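Local atomic coordinates of succinate dehydrogenase subunit A (Mycolicibacterium smegmatis MC2 51, PDB entry 6LUM), a protein that probably oxidises succinate to fumarate as the FAD-binding flavoprotein subunit of succinate dehydrogenase. Residues A525-K529 with M549-M553. Numbering follows the deposited sequence.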
ATOM      1  N   ALA D 525      52.130  -9.695  26.944  1.00 24.11           N
ATOM      2  CA  ALA D 525      52.154 -10.172  28.320  1.00 24.11           C
ATOM      3  C   ALA D 525      53.563 -10.359  28.845  1.00 24.11           C
ATOM      4  O   ALA D 525      53.764 -10.328  30.059  1.00 24.11           O
ATOM      5  CB  ALA D 525      51.392 -11.485  28.435  1.00 24.11           C
ATOM      6  N   LEU D 526      54.536 -10.580  27.969  1.00 25.40           N
ATOM      7  CA  LEU D 526      55.920 -10.649  28.411  1.00 25.40           C
ATOM      8  C   LEU D 526      56.500  -9.264  28.621  1.00 25.40           C
ATOM      9  O   LEU D 526      57.417  -9.092  29.426  1.00 25.40           O
ATOM     10  CB  LEU D 526      56.749 -11.425  27.393  1.00 25.40           C
ATOM     11  CG  LEU D 526      58.179 -11.784  27.760  1.00 25.40           C
ATOM     12  CD1 LEU D 526      58.222 -12.375  29.139  1.00 25.40           C
ATOM     13  CD2 LEU D 526      58.718 -12.763  26.748  1.00 25.40           C
ATOM     14  N   ASN D 527      55.980  -8.272  27.905  1.00 30.58           N
ATOM     15  CA  ASN D 527      56.421  -6.899  28.111  1.00 30.58           C
ATOM     16  C   ASN D 527      55.916  -6.346  29.436  1.00 30.58           C
ATOM     17  O   ASN D 527      56.694  -5.805  30.225  1.00 30.58           O
ATOM     18  CB  ASN D 527      55.946  -6.030  26.951  1.00 30.58           C
ATOM     19  CG  ASN D 527      56.321  -4.584  27.119  1.00 30.58           C
ATOM     20  OD1 ASN D 527      57.247  -4.246  27.852  1.00 30.58           O
ATOM     21  ND2 ASN D 527      55.597  -3.714  26.438  1.00 30.58           N
ATOM     22  N   ARG D 528      54.617  -6.463  29.697  1.00 29.81           N
ATOM     23  CA  ARG D 528      54.030  -5.824  30.875  1.00 29.81           C
ATOM     24  C   ARG D 528      54.442  -6.569  32.140  1.00 29.81           C
ATOM     25  O   ARG D 528      53.904  -7.628  32.452  1.00 29.81           O
ATOM     26  CB  ARG D 528      52.515  -5.768  30.749  1.00 29.81           C
ATOM     27  CG  ARG D 528      51.872  -4.923  31.810  1.00 29.81           C
ATOM     28  CD  ARG D 528      50.377  -4.864  31.665  1.00 29.81           C
ATOM     29  NE  ARG D 528      49.976  -4.025  30.549  1.00 29.81           N
ATOM     30  CZ  ARG D 528      49.911  -2.703  30.600  1.00 29.81           C
ATOM     31  NH1 ARG D 528      50.231  -2.070  31.713  1.00 29.81           N
ATOM     32  NH2 ARG D 528      49.531  -2.016  29.540  1.00 29.81           N
ATOM     33  N   LYS D 529      55.380  -6.002  32.891  1.00 38.38           N
ATOM     34  CA  LYS D 529      55.898  -6.626  34.110  1.00 38.38           C
ATOM     35  C   LYS D 529      55.175  -6.098  35.347  1.00 38.38           C
ATOM     36  O   LYS D 529      55.765  -5.476  36.225  1.00 38.38           O
ATOM     37  CB  LYS D 529      57.397  -6.386  34.229  1.00 38.38           C
ATOM     38  CG  LYS D 529      58.167  -6.517  32.944  1.00 38.38           C
ATOM     39  CD  LYS D 529      59.637  -6.241  33.174  1.00 38.38           C
ATOM     40  CE  LYS D 529      60.450  -6.560  31.942  1.00 38.38           C
ATOM     41  NZ  LYS D 529      60.231  -7.959  31.500  1.00 38.38           N
ATOM     42  N   MET D 549      51.075   2.272  33.651  1.00 44.96           N
ATOM     43  CA  MET D 549      49.696   2.721  33.477  1.00 44.96           C
ATOM     44  C   MET D 549      49.498   3.333  32.098  1.00 44.96           C
ATOM     45  O   MET D 549      49.141   4.498  31.940  1.00 44.96           O
ATOM     46  CB  MET D 549      49.300   3.693  34.579  1.00 44.96           C
ATOM     47  CG  MET D 549      47.819   4.047  34.558  1.00 44.96           C
ATOM     48  SD  MET D 549      47.272   5.060  35.937  1.00 44.96           S
ATOM     49  CE  MET D 549      47.241   3.824  37.224  1.00 44.96           C
ATOM     50  N   ARG D 550      49.755   2.527  31.074  1.00 37.31           N
ATOM     51  CA  ARG D 550      49.563   2.938  29.695  1.00 37.31           C
ATOM     52  C   ARG D 550      49.087   1.738  28.894  1.00 37.31           C
ATOM     53  O   ARG D 550      49.376   0.590  29.234  1.00 37.31           O
ATOM     54  CB  ARG D 550      50.851   3.499  29.089  1.00 37.31           C
ATOM     55  CG  ARG D 550      51.349   4.766  29.743  1.00 37.31           C
ATOM     56  CD  ARG D 550      52.828   4.970  29.507  1.00 37.31           C
ATOM     57  NE  ARG D 550      53.605   3.815  29.933  1.00 37.31           N
ATOM     58  CZ  ARG D 550      54.931   3.777  29.944  1.00 37.31           C
ATOM     59  NH1 ARG D 550      55.625   4.835  29.554  1.00 37.31           N
ATOM     60  NH2 ARG D 550      55.563   2.684  30.345  1.00 37.31           N
ATOM     61  N   HIS D 551      48.348   2.011  27.830  1.00 29.93           N
ATOM     62  CA  HIS D 551      47.978   0.961  26.901  1.00 29.93           C
ATOM     63  C   HIS D 551      49.199   0.541  26.103  1.00 29.93           C
ATOM     64  O   HIS D 551      50.027   1.373  25.730  1.00 29.93           O
ATOM     65  CB  HIS D 551      46.887   1.439  25.953  1.00 29.93           C
ATOM     66  CG  HIS D 551      45.597   1.779  26.628  1.00 29.93           C
ATOM     67  ND1 HIS D 551      44.874   0.864  27.360  1.00 29.93           N
ATOM     68  CD2 HIS D 551      44.889   2.930  26.663  1.00 29.93           C
ATOM     69  CE1 HIS D 551      43.782   1.440  27.824  1.00 29.93           C
ATOM     70  NE2 HIS D 551      43.766   2.693  27.416  1.00 29.93           N
ATOM     71  N   THR D 552      49.316  -0.754  25.849  1.00 29.31           N
ATOM     72  CA  THR D 552      50.356  -1.277  24.979  1.00 29.31           C
ATOM     73  C   THR D 552      49.821  -1.347  23.562  1.00 29.31           C
ATOM     74  O   THR D 552      48.690  -1.779  23.344  1.00 29.31           O
ATOM     75  CB  THR D 552      50.790  -2.668  25.434  1.00 29.31           C
ATOM     76  OG1 THR D 552      51.318  -2.599  26.762  1.00 29.31           O
ATOM     77  CG2 THR D 552      51.845  -3.219  24.511  1.00 29.31           C
ATOM     78  N   MET D 553      50.625  -0.920  22.597  1.00 30.88           N
ATOM     79  CA  MET D 553      50.242  -0.981  21.196  1.00 30.88           C
ATOM     80  C   MET D 553      51.304  -1.750  20.432  1.00 30.88           C
ATOM     81  O   MET D 553      52.498  -1.538  20.644  1.00 30.88           O
ATOM     82  CB  MET D 553      50.055   0.419  20.620  1.00 30.88           C
ATOM     83  CG  MET D 553      49.009   1.210  21.362  1.00 30.88           C
ATOM     84  SD  MET D 553      48.475   2.681  20.498  1.00 30.88           S
ATOM     85  CE  MET D 553      47.563   1.951  19.162  1.00 30.88           C
TER
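With chi1 at -170° and chi2 also extended, the side chain of Arg528 runs straight out from the backbone before bending at chi3 (-74°), which delivers its guanidinium to the backbone carbonyl oxygen of Arg550. NH2 donates to Arg550 O over 2.6 Å. Two measures support the bond: the N-H...O angle is 165°, and the carbonyl oxygen lies practically in the guanidinium plane, so the group is met at its edge. The Thr552 side chain lies alongside that of Arg528, pointing the other way, and brings OG1 within 3.4 Å of Arg528 NH2, approaching obliquely. Asn527 ND2 lies 4.2 Å from Thr552 CG2, a looser contact. The chain turns out of helix 503-527 at Arg528, whose CA is 8.3 Å from Thr552 CA; its side chain crosses between the backbones, tying the helix's C-terminal end to the central strand, 550-556, of a small antiparallel sheet within the fumarate reductase flavoprotein C-terminal family region. Glu238 forms a salt bridge with Arg528 NE and Glu530 one with NH1, which also donates to Tyr548 O. Gripped from several directions, the guanidinium is probably fixed in rotation, and its buried positive charge is probably balanced by the carboxylates of Glu238 and Glu530, while the neutral backbone carbonyl of Arg550 takes up an N-H of NH2.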